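Local coordinates for protein D-galactonate dehydratase family member RspA (Pantoea ananatis, PDB 3T6C) that dehydrates D-gluconate with low activity to 2-dehydro-3-deoxy-D-gluconate, using one magnesium ion per subunit, though probably without a significant part in gluconate breakdown in vivo, at residues 248-253 against 425-430; 273-276 against 282-285; 42-47 against 385-390; 34-39 against 66-71; 149-152 against 158-161. All coordinates share one frame; numbering follows the deposited sequence.

Contact 1: 248-253 against 425-430; sequences HERITP and PTWTMA. With GCO (D-gluconic acid), chain D.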
# COMPACT_ATOMS: atom_id res chain seq x y z
N HIS A 248 7.02 20.99 21.22
CA HIS A 248 8.43 21.38 20.95
C HIS A 248 9.39 20.21 20.98
O HIS A 248 10.47 20.28 21.58
CB HIS A 248 8.87 22.47 21.94
CG HIS A 248 9.88 23.44 21.39
ND1 HIS A 248 11.21 23.12 21.23
CD2 HIS A 248 9.75 24.73 21.01
CE1 HIS A 248 11.87 24.18 20.77
NE2 HIS A 248 11.01 25.17 20.63
N GLU A 249 8.95 19.11 20.34
CA GLU A 249 9.74 17.85 20.17
C GLU A 249 10.31 17.28 21.49
O GLU A 249 11.29 16.53 21.44
CB GLU A 249 10.86 17.99 19.10
CG GLU A 249 11.97 19.06 19.39
CD GLU A 249 13.09 19.18 18.32
OE1 GLU A 249 13.02 18.46 17.29
OE2 GLU A 249 14.06 19.96 18.56
N ARG A 250 9.66 17.56 22.63
CA ARG A 250 10.27 17.25 23.93
C ARG A 250 9.92 15.88 24.48
O ARG A 250 10.31 15.56 25.60
CB ARG A 250 9.88 18.31 24.97
CG ARG A 250 10.55 19.64 24.74
CD ARG A 250 12.01 19.55 25.08
NE ARG A 250 12.73 20.84 24.96
CZ ARG A 250 13.44 21.42 25.93
NH1 ARG A 250 13.52 20.90 27.16
NH2 ARG A 250 14.10 22.55 25.64
N ILE A 251 9.19 15.05 23.73
CA ILE A 251 8.77 13.74 24.25
C ILE A 251 8.93 12.68 23.15
O ILE A 251 9.12 13.02 21.97
CB ILE A 251 7.29 13.75 24.75
CG1 ILE A 251 6.36 14.18 23.62
CG2 ILE A 251 7.13 14.76 25.93
CD1 ILE A 251 4.90 14.45 24.12
N THR A 252 8.87 11.42 23.52
CA THR A 252 8.99 10.37 22.49
C THR A 252 7.74 10.32 21.61
O THR A 252 6.66 10.75 22.04
CB THR A 252 9.13 8.96 23.11
OG1 THR A 252 7.96 8.64 23.85
CG2 THR A 252 10.41 8.86 23.99
N PRO A 253 7.85 9.78 20.38
CA PRO A 253 6.66 9.82 19.52
C PRO A 253 5.42 9.13 20.10
O PRO A 253 4.31 9.67 20.01
CB PRO A 253 7.16 9.15 18.21
CG PRO A 253 8.69 9.50 18.17
CD PRO A 253 9.09 9.39 19.66
N PRO A 425 23.79 29.67 22.37
CA PRO A 425 22.70 29.68 23.35
C PRO A 425 22.84 28.58 24.37
O PRO A 425 23.42 27.56 24.10
CB PRO A 425 21.44 29.42 22.49
CG PRO A 425 21.90 29.08 21.17
CD PRO A 425 23.35 29.45 20.99
N THR A 426 22.38 28.83 25.58
CA THR A 426 22.39 27.78 26.57
C THR A 426 21.17 26.86 26.54
O THR A 426 21.24 25.71 27.01
CB THR A 426 22.66 28.33 27.97
OG1 THR A 426 21.65 29.30 28.25
CG2 THR A 426 24.01 29.04 28.04
N TRP A 427 20.01 27.35 26.11
CA TRP A 427 18.79 26.55 26.26
C TRP A 427 18.78 25.32 25.36
O TRP A 427 17.99 24.40 25.57
CB TRP A 427 17.55 27.41 25.95
CG TRP A 427 17.41 27.80 24.49
CD1 TRP A 427 17.93 28.91 23.89
CD2 TRP A 427 16.68 27.09 23.45
NE1 TRP A 427 17.60 28.92 22.56
CE2 TRP A 427 16.82 27.84 22.26
CE3 TRP A 427 15.90 25.92 23.43
CZ2 TRP A 427 16.21 27.44 21.04
CZ3 TRP A 427 15.30 25.52 22.20
CH2 TRP A 427 15.46 26.30 21.04
N THR A 428 19.69 25.30 24.37
CA THR A 428 19.69 24.19 23.40
C THR A 428 20.52 23.02 23.92
O THR A 428 20.64 22.01 23.20
CB THR A 428 20.27 24.62 22.04
OG1 THR A 428 21.54 25.27 22.28
CG2 THR A 428 19.31 25.61 21.33
N MET A 429 21.07 23.10 25.15
CA MET A 429 21.58 21.88 25.79
C MET A 429 20.46 21.48 26.75
O MET A 429 20.48 21.79 27.96
CB MET A 429 22.85 22.27 26.58
CG MET A 429 23.51 21.11 27.32
SD MET A 429 24.26 19.93 26.16
CE MET A 429 25.65 20.89 25.54
N ALA A 430 19.58 20.62 26.26
CA ALA A 430 18.43 20.16 27.06
C ALA A 430 18.69 18.71 27.39
O ALA A 430 18.94 17.91 26.49
CB ALA A 430 17.13 20.30 26.23
C1 GCO D . 7.67 28.95 18.58
C2 GCO D . 9.01 28.33 18.61
C3 GCO D . 10.10 29.20 19.21
C4 GCO D . 11.47 28.60 18.94
C5 GCO D . 12.47 29.71 18.69
C6 GCO D . 13.87 29.20 18.39
O1A GCO D . 7.51 30.21 18.57
O1B GCO D . 6.66 28.19 18.42
O2 GCO D . 8.89 27.01 19.08
O3 GCO D . 9.82 29.30 20.56
O4 GCO D . 11.84 27.85 20.08
O5 GCO D . 12.02 30.46 17.63
O6 GCO D . 14.81 30.21 18.11
O HOH W 1 15.92 24.02 27.33
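His248 and Trp427 meet beside the bound D-gluconate, their side chains crossing at about a right angle, with His248 CE1 4.0 Å from Trp427 CZ3. The imidazole turns an edge to the sugar acid: His248 NE2 and gluconate O4 form a hydrogen bond of 2.9 Å with an angle of 166°, in which either could donate. Trp427 touches the same ligand obliquely, its CZ2 lying 3.9 Å from gluconate C6. A chi1 of 69°, with CG between the backbone N and the carbonyl carbon, carries the indole toward His248 and the ligand, and one of its faces lies over the CG2 methyl of Thr428.

A step away from the ligand, Arg250 lays one face of its guanidinium on Ala430, whose CB stands 3.5 Å above the plane; a small methyl suits so close an approach to a flat cation. In that plane, at the edge, a water accepts from Arg250 NH2 at 2.9 Å and donates to Trp427 O at 2.7 Å, joining two groups too far apart to bond directly.

Further out, Arg250 NE bonds to Pro440 O and the cation lies against Phe217. Asp188 takes the backbone N of Trp427, His248 stacks on Tyr181, and Tyr103 of the second subunit meets the rings of both His248 and Trp427. His248 and Tyr181 are probably proton donor/acceptors; the bound gluconate and magnesium mark the active site of an enolase-superfamily barrel, completed by a C-terminal segment and a neighbouring subunit.

Contact 2: 273-276 against 282-285; sequences DPVA and WLKM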
# COMPACT_ATOMS: atom_id res chain seq x y z
N ASP A 273 4.38 20.60 16.94
CA ASP A 273 5.65 19.87 16.98
C ASP A 273 5.62 18.67 17.93
O ASP A 273 6.48 18.52 18.80
CB ASP A 273 6.83 20.80 17.29
CG ASP A 273 7.14 21.78 16.11
OD1 ASP A 273 6.41 21.78 15.10
OD2 ASP A 273 8.14 22.56 16.21
N PRO A 274 4.64 17.79 17.73
CA PRO A 274 4.64 16.58 18.57
C PRO A 274 5.87 15.69 18.28
O PRO A 274 6.22 14.86 19.16
CB PRO A 274 3.36 15.86 18.10
CG PRO A 274 3.20 16.32 16.62
CD PRO A 274 3.50 17.82 16.80
N VAL A 275 6.51 15.84 17.11
CA VAL A 275 7.72 15.07 16.79
C VAL A 275 8.79 16.02 16.22
O VAL A 275 8.49 17.09 15.67
CB VAL A 275 7.51 13.89 15.80
CG1 VAL A 275 6.47 12.89 16.36
CG2 VAL A 275 7.07 14.40 14.43
N ALA A 276 10.03 15.58 16.34
CA ALA A 276 11.18 16.22 15.69
C ALA A 276 11.08 15.97 14.18
O ALA A 276 10.46 15.00 13.75
CB ALA A 276 12.42 15.49 16.21
N TRP A 282 6.67 8.95 12.21
CA TRP A 282 5.74 8.55 13.25
C TRP A 282 4.36 9.23 13.11
O TRP A 282 3.40 8.83 13.80
CB TRP A 282 6.37 8.93 14.62
CG TRP A 282 7.45 7.97 15.05
CD1 TRP A 282 8.81 8.02 14.73
CD2 TRP A 282 7.26 6.80 15.86
NE1 TRP A 282 9.43 6.94 15.32
CE2 TRP A 282 8.52 6.17 16.00
CE3 TRP A 282 6.15 6.23 16.48
CZ2 TRP A 282 8.70 5.00 16.74
CZ3 TRP A 282 6.33 5.04 17.24
CH2 TRP A 282 7.58 4.45 17.36
N LEU A 283 4.27 10.27 12.30
CA LEU A 283 2.97 10.95 12.19
C LEU A 283 1.95 10.07 11.48
O LEU A 283 0.76 10.30 11.71
CB LEU A 283 3.09 12.33 11.48
CG LEU A 283 3.80 13.34 12.39
CD1 LEU A 283 4.15 14.59 11.55
CD2 LEU A 283 2.91 13.74 13.54
N LYS A 284 2.37 9.09 10.67
CA LYS A 284 1.38 8.17 10.09
C LYS A 284 0.62 7.46 11.20
O LYS A 284 -0.61 7.41 11.22
CB LYS A 284 2.06 7.14 9.21
CG LYS A 284 1.01 6.10 8.76
CD LYS A 284 1.63 5.23 7.65
CE LYS A 284 0.77 4.02 7.36
NZ LYS A 284 1.54 3.05 6.54
N MET A 285 1.33 6.97 12.21
CA MET A 285 0.64 6.31 13.29
C MET A 285 -0.23 7.27 14.08
O MET A 285 -1.40 6.97 14.42
CB MET A 285 1.68 5.66 14.21
CG MET A 285 1.01 4.97 15.39
SD MET A 285 2.24 4.15 16.44
CE MET A 285 1.21 3.62 17.81
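Leu283 spreads its two methyl branches over neighbouring residues of 273-276, and this is the denser half of the contact. CD2 of Leu283 lies 4.0 Å from CG of Pro274, the two side chains meeting at about a right angle, while CG of Leu283 is 4.0 Å from CG2 of Val275. The branched leucine can thus serve a rigid ring and a beta-branched side chain at once. Its chi1 of -71° places CG anti to the carbonyl carbon, which carries the fork toward the loop.

The other half is looser. Val275 turns its second methyl, CG1, to Trp282, but approaches no nearer than 4.3 Å and reaches only CB. The indole leads away from the loop, where its NE1 hydrogen-bonds to Asn341 O of the third subunit; a large ring with one donor fits this subunit boundary. Lys284, next along the helix, is solvent-exposed and extended, whereas the four touching residues are buried.

Inside the barrel domain, the contact folds the loop after strand 270-272 back onto the start of helix 283-289. Met296 of strand 294-296 packs on Pro274, Val275 and Leu283, and helix 253-262 adds Ala256 against Pro274 and Pro253 against Trp282.

Contact 3: 42-47 against 385-390; sequences IDLVVV and EVFPGC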
# COMPACT_ATOMS: atom_id res chain seq x y z
N ILE A 42 17.12 40.48 20.65
CA ILE A 42 17.31 39.21 19.95
C ILE A 42 18.06 39.50 18.66
O ILE A 42 17.68 40.42 17.91
CB ILE A 42 15.97 38.51 19.64
CG1 ILE A 42 15.29 38.13 20.96
CG2 ILE A 42 16.19 37.21 18.82
CD1 ILE A 42 13.89 37.71 20.77
N ASP A 43 19.12 38.74 18.40
CA ASP A 43 19.96 39.05 17.23
C ASP A 43 19.22 38.77 15.92
O ASP A 43 18.73 37.67 15.72
CB ASP A 43 21.25 38.23 17.24
CG ASP A 43 22.17 38.57 18.41
OD1 ASP A 43 21.98 39.63 19.06
OD2 ASP A 43 23.11 37.78 18.63
N LEU A 44 19.18 39.77 15.05
CA LEU A 44 18.55 39.69 13.71
C LEU A 44 19.53 39.83 12.59
O LEU A 44 20.53 40.52 12.76
CB LEU A 44 17.56 40.86 13.52
CG LEU A 44 16.57 41.03 14.68
CD1 LEU A 44 15.68 42.24 14.42
CD2 LEU A 44 15.72 39.80 14.86
N VAL A 45 19.26 39.19 11.43
CA VAL A 45 20.06 39.40 10.21
C VAL A 45 19.18 39.97 9.11
O VAL A 45 18.19 39.33 8.71
CB VAL A 45 20.67 38.08 9.72
CG1 VAL A 45 21.64 38.35 8.57
CG2 VAL A 45 21.38 37.36 10.87
N VAL A 46 19.56 41.12 8.55
CA VAL A 46 18.75 41.80 7.55
C VAL A 46 19.64 41.99 6.32
O VAL A 46 20.84 42.22 6.46
CB VAL A 46 18.28 43.17 8.11
CG1 VAL A 46 17.86 44.13 7.01
CG2 VAL A 46 17.18 42.97 9.16
N VAL A 47 19.07 41.84 5.14
CA VAL A 47 19.76 42.13 3.89
C VAL A 47 19.18 43.39 3.25
O VAL A 47 17.96 43.60 3.24
CB VAL A 47 19.57 40.95 2.94
CG1 VAL A 47 19.96 41.31 1.51
CG2 VAL A 47 20.45 39.76 3.44
N GLU A 385 11.02 51.76 15.94
CA GLU A 385 11.85 52.88 15.53
C GLU A 385 12.88 52.47 14.47
O GLU A 385 13.05 53.16 13.47
CB GLU A 385 12.61 53.38 16.76
CG GLU A 385 13.43 54.63 16.53
CD GLU A 385 13.39 55.56 17.74
OE1 GLU A 385 13.48 56.76 17.52
OE2 GLU A 385 13.27 55.11 18.90
N VAL A 386 13.58 51.36 14.72
CA VAL A 386 14.62 50.88 13.79
C VAL A 386 14.02 50.39 12.47
O VAL A 386 14.63 50.54 11.42
CB VAL A 386 15.48 49.78 14.42
CG1 VAL A 386 16.43 49.16 13.39
CG2 VAL A 386 16.34 50.41 15.57
N PHE A 387 12.80 49.87 12.53
CA PHE A 387 12.10 49.39 11.34
C PHE A 387 10.79 50.12 11.12
O PHE A 387 9.74 49.58 11.43
CB PHE A 387 11.84 47.87 11.46
CG PHE A 387 13.09 47.03 11.51
CD1 PHE A 387 13.71 46.74 12.75
CD2 PHE A 387 13.62 46.49 10.35
CE1 PHE A 387 14.87 45.92 12.80
CE2 PHE A 387 14.74 45.69 10.38
CZ PHE A 387 15.38 45.40 11.61
N PRO A 388 10.82 51.33 10.55
CA PRO A 388 9.54 52.03 10.31
C PRO A 388 8.62 51.23 9.39
O PRO A 388 9.08 50.65 8.39
CB PRO A 388 9.98 53.33 9.61
CG PRO A 388 11.40 53.52 10.09
CD PRO A 388 11.99 52.14 10.20
N GLY A 389 7.33 51.19 9.73
CA GLY A 389 6.38 50.39 8.95
C GLY A 389 5.86 49.13 9.62
O GLY A 389 5.13 48.38 9.00
N CYS A 390 6.23 48.86 10.87
CA CYS A 390 5.76 47.63 11.50
C CYS A 390 4.22 47.62 11.50
O CYS A 390 3.60 48.70 11.61
CB CYS A 390 6.23 47.59 12.94
SG CYS A 390 8.02 47.24 13.08
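Phe387 sets the outer rim of its ring against Leu44 and Val46, two residues whose side chains project from the same side of strand 44-51. The interactions across the contact are apolar. Val46 puts its CG2 methyl at the ring edge, close to the ring plane, 3.9 Å from both CE2 and CZ of Phe387. The two side chains run antiparallel and overlap at their ends. At the neighbouring part of the rim, Leu44 CD1 comes within 4.1 Å of Phe387 CE1, obliquely. Phe387 suits this place because it is long enough to span the gap between backbones whose nearest CA atoms, those of Val46 and Phe387, are 10.8 Å apart. Its chi1 of -64°, with CG anti to the carbonyl carbon, sends the ring toward the strand.

Two domains of the enolase fold are joined here: the three-stranded antiparallel sheet of the N-terminal capping domain, and the chain that follows the barrel strand 374-375. Pro355 and Ile356, at the start of helix 355-367, also pack on Phe387, so the ring is wedged between sheet and barrel.

Backbone geometry sets the positions of these side chains. Phe387 is the first residue to leave the helical conformation after helix 381-386, and a type II turn from Phe387 to Cys390 follows; Gly389 takes a positive phi of 108° there, a backbone shape that glycine, lacking a side chain, adopts readily. On the strand side, Leu44 and Val46 are held by backbone hydrogen bonds to Thr37 and Ile35 of the adjacent strand.

Contact 4: 34-39 against 66-71; sequences TILTAP and QRIYAV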
# COMPACT_ATOMS: atom_id res chain seq x y z
N THR A 34 24.66 43.04 4.45
CA THR A 34 24.00 42.41 5.59
C THR A 34 24.13 43.34 6.80
O THR A 34 25.22 43.85 7.07
CB THR A 34 24.67 41.10 5.98
OG1 THR A 34 24.75 40.20 4.86
CG2 THR A 34 23.92 40.44 7.10
N ILE A 35 23.03 43.53 7.52
CA ILE A 35 22.99 44.34 8.71
C ILE A 35 22.62 43.41 9.87
O ILE A 35 21.60 42.67 9.81
CB ILE A 35 21.94 45.44 8.58
CG1 ILE A 35 22.38 46.45 7.48
CG2 ILE A 35 21.79 46.19 9.89
CD1 ILE A 35 21.20 47.23 6.87
N LEU A 36 23.45 43.43 10.91
CA LEU A 36 23.22 42.62 12.11
C LEU A 36 22.81 43.60 13.20
O LEU A 36 23.56 44.52 13.58
CB LEU A 36 24.47 41.86 12.53
CG LEU A 36 25.07 40.83 11.57
CD1 LEU A 36 26.24 40.07 12.21
CD2 LEU A 36 24.05 39.91 11.09
N THR A 37 21.59 43.41 13.72
CA THR A 37 21.06 44.34 14.73
C THR A 37 20.14 43.63 15.73
O THR A 37 19.55 42.63 15.38
CB THR A 37 20.33 45.56 14.03
OG1 THR A 37 19.94 46.52 15.01
CG2 THR A 37 19.06 45.14 13.26
N ALA A 38 20.02 44.16 16.95
CA ALA A 38 19.22 43.49 17.97
C ALA A 38 18.32 44.42 18.80
O ALA A 38 18.42 44.42 20.01
CB ALA A 38 20.17 42.69 18.91
N PRO A 39 17.42 45.17 18.15
CA PRO A 39 16.69 46.22 18.90
C PRO A 39 15.69 45.65 19.88
O PRO A 39 15.35 46.32 20.86
CB PRO A 39 15.98 47.04 17.79
CG PRO A 39 16.76 46.68 16.46
CD PRO A 39 17.16 45.21 16.69
N GLN A 66 20.69 31.95 15.89
CA GLN A 66 21.77 31.22 16.56
C GLN A 66 23.05 31.16 15.77
O GLN A 66 24.08 30.69 16.26
CB GLN A 66 21.34 29.79 16.86
CG GLN A 66 20.11 29.65 17.82
CD GLN A 66 18.74 29.73 17.16
OE1 GLN A 66 18.61 29.96 15.94
NE2 GLN A 66 17.69 29.56 17.97
N ARG A 67 22.92 31.43 14.50
CA ARG A 67 24.01 31.42 13.53
C ARG A 67 24.43 32.67 12.78
O ARG A 67 24.70 32.55 11.55
CB ARG A 67 24.03 30.13 12.71
CG ARG A 67 24.16 28.80 13.54
CD ARG A 67 25.63 28.68 14.07
NE ARG A 67 25.91 27.35 14.67
CZ ARG A 67 25.62 27.05 15.93
NH1 ARG A 67 24.98 27.95 16.69
NH2 ARG A 67 25.97 25.86 16.45
N ILE A 68 24.09 33.85 13.33
CA ILE A 68 24.12 35.07 12.51
C ILE A 68 25.41 35.26 11.73
O ILE A 68 25.37 35.76 10.61
CB ILE A 68 23.84 36.34 13.38
CG1 ILE A 68 24.96 36.61 14.39
CG2 ILE A 68 22.45 36.22 14.05
CD1 ILE A 68 24.70 37.86 15.27
N TYR A 69 26.56 34.85 12.28
CA TYR A 69 27.84 35.10 11.57
C TYR A 69 28.06 34.13 10.42
O TYR A 69 28.76 34.48 9.45
CB TYR A 69 29.01 35.10 12.54
CG TYR A 69 28.86 36.22 13.58
CD1 TYR A 69 28.84 37.53 13.19
CD2 TYR A 69 28.74 35.91 14.93
CE1 TYR A 69 28.66 38.54 14.12
CE2 TYR A 69 28.61 36.91 15.87
CZ TYR A 69 28.53 38.21 15.45
OH TYR A 69 28.35 39.22 16.42
N ALA A 70 27.48 32.93 10.48
CA ALA A 70 27.64 31.99 9.39
C ALA A 70 26.70 32.43 8.26
O ALA A 70 27.07 32.36 7.09
CB ALA A 70 27.31 30.57 9.84
N VAL A 71 25.47 32.84 8.60
CA VAL A 71 24.59 33.47 7.61
C VAL A 71 25.19 34.74 7.00
O VAL A 71 25.13 34.90 5.77
CB VAL A 71 23.19 33.74 8.23
CG1 VAL A 71 22.27 34.47 7.23
CG2 VAL A 71 22.57 32.46 8.68
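Gln66 O accepts a hydrogen bond from Arg67 NH1 at 2.9 Å, with an N-H...O angle of 158°. The oxygen lies in the guanidinium plane, but the donor stands 46° out of the carbonyl plane. The remaining terminal nitrogen, Arg67 NH2, bonds to Ser101 OG of the second subunit, giving the long arginine two tasks at the N-cap of helix 68-83.

Across the contact the meeting is apolar and centres on one methyl. Leu36 CD1 is 3.4 Å from Tyr69 CE1, a tight, oblique approach, and 4.1 Å from Ile68 CD1. Ile68 chi1 of 66° sets CG1 between the backbone N and the carbonyl carbon, from where CD1 meets Leu36. Tyr69 starts out pointing away from the strand, yet its length brings the ring back, and one face lies over Ile68 CG1.

This is the sheet-to-helix packing of the N-terminal capping domain: edge strand 29-37 rests against the first turn of helix 68-83, and Val45 of the adjacent strand touches both Leu36 and Ile68. Branched aliphatic residues suit such an interface, since their forked ends fit between strand and helix. Gln66 NE2 hydrogen-bonds to gluconate O6, while Tyr69 N is held by Tyr78 OH of the second subunit.

Contact 5: 149-152 against 158-161; sequences VHTD and EVED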
# COMPACT_ATOMS: atom_id res chain seq x y z
N VAL A 149 -1.11 34.50 20.67
CA VAL A 149 -0.09 35.03 21.52
C VAL A 149 0.30 33.98 22.55
O VAL A 149 -0.40 32.98 22.74
CB VAL A 149 -0.56 36.30 22.24
CG1 VAL A 149 -0.60 37.48 21.24
CG2 VAL A 149 -1.90 36.08 22.97
N HIS A 150 1.43 34.20 23.20
CA HIS A 150 1.97 33.26 24.20
C HIS A 150 1.57 33.62 25.62
O HIS A 150 1.77 34.77 26.06
CB HIS A 150 3.50 33.32 24.16
CG HIS A 150 4.12 32.84 22.87
ND1 HIS A 150 5.49 32.78 22.71
CD2 HIS A 150 3.58 32.42 21.70
CE1 HIS A 150 5.76 32.31 21.50
NE2 HIS A 150 4.63 32.11 20.86
N THR A 151 0.99 32.66 26.32
CA THR A 151 0.83 32.73 27.78
C THR A 151 1.60 31.60 28.44
O THR A 151 1.77 30.48 27.87
CB THR A 151 -0.62 32.68 28.28
OG1 THR A 151 -1.19 31.42 27.97
CG2 THR A 151 -1.47 33.75 27.69
N ASP A 152 2.08 31.87 29.66
CA ASP A 152 2.88 30.89 30.35
C ASP A 152 2.66 31.17 31.83
O ASP A 152 1.95 32.14 32.22
CB ASP A 152 4.33 31.13 29.97
CG ASP A 152 5.16 29.86 29.95
OD1 ASP A 152 5.20 29.14 30.98
OD2 ASP A 152 5.80 29.60 28.89
N GLU A 158 -1.50 30.49 37.36
CA GLU A 158 -0.78 31.58 36.71
C GLU A 158 -1.07 31.54 35.22
O GLU A 158 -1.20 32.59 34.60
CB GLU A 158 0.73 31.46 36.94
CG GLU A 158 1.09 31.75 38.38
CD GLU A 158 2.59 31.93 38.57
OE1 GLU A 158 3.37 31.81 37.59
OE2 GLU A 158 2.99 32.21 39.72
N VAL A 159 -1.11 30.34 34.63
CA VAL A 159 -1.40 30.25 33.18
C VAL A 159 -2.81 30.79 32.91
O VAL A 159 -3.06 31.58 31.97
CB VAL A 159 -1.24 28.80 32.65
CG1 VAL A 159 -1.58 28.74 31.14
CG2 VAL A 159 0.19 28.36 32.84
N GLU A 160 -3.74 30.39 33.78
CA GLU A 160 -5.12 30.87 33.66
C GLU A 160 -5.18 32.38 33.73
O GLU A 160 -5.86 33.02 32.92
CB GLU A 160 -5.98 30.26 34.78
CG GLU A 160 -7.42 30.83 34.85
CD GLU A 160 -8.08 30.59 36.20
OE1 GLU A 160 -7.60 29.75 37.01
OE2 GLU A 160 -9.15 31.22 36.46
N ASP A 161 -4.48 32.98 34.69
CA ASP A 161 -4.56 34.43 34.83
C ASP A 161 -3.98 35.12 33.61
O ASP A 161 -4.47 36.15 33.15
CB ASP A 161 -3.76 34.91 36.06
CG ASP A 161 -4.44 34.58 37.39
OD1 ASP A 161 -5.67 34.47 37.45
OD2 ASP A 161 -3.68 34.45 38.37
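Val159 has a chi1 of 179°, with CG1 anti to the backbone N and CG2 beside it, and this rotation presents both methyls to the end of strand 145-151. Thr151, with chi1 at 65°, holds OG1 between its own backbone N and carbonyl carbon, which leaves the hydroxyl near the helix. The two belong to a beta-alpha-beta unit of the barrel, strand 145-151, helix 156-168 and strand 173-176, and their contact packs the first turns of the helix onto the strand that precedes it.

CG1 of Val159 lies 4.2 Å from OG1 of Thr151, the side chains crossing at about a right angle. Only van der Waals touch is made there; the hydroxyl is hydrogen-bonded to Arg175 O on the parallel neighbouring strand. Because that bond pays for the hydroxyl, a polar threonine can be buried on a strand that faces a helix. Val159 in turn fits the strand-helix interface, where Cys176 of strand 173-176 and Leu229 and Leu233 of helix 219-237 also pack against it.

Just past the strand end, at the still extended Asp152, the side chain starts away from the helix. Asp152 OD1 accepts from Met180 N and Glu158 OE1 from Ala154 N in the connecting loop, while His150, a probable substrate-binding residue on the same strand, touches the gluconate. The backbone of Asp152, not its carboxylate, meets the helix: its carbonyl carbon C is 3.9 Å from Val159 CG2.

From the N terminus, contact 4 opens at 34-39 and contact 3 at 42-47, on neighbouring strands of one sheet. Contact 4 closes at 66-71, so the two cross, with contact 4 packing the first helix of the capping domain on its sheet while contact 3 waits for 385-390 to tie that sheet to the barrel. Within that long loop lie contact 5, a short strand-helix return at 149-161, and contact 2, a short loop-to-helix return at 273-285. Contact 1 opens at 248-253, encloses contact 2, and closes only at 425-430, thus crossing contact 3. Pro425 and Trp427 of contact 1 also pack on Gln66 of contact 4, bringing the C-terminal segment and the cap together around the ligand.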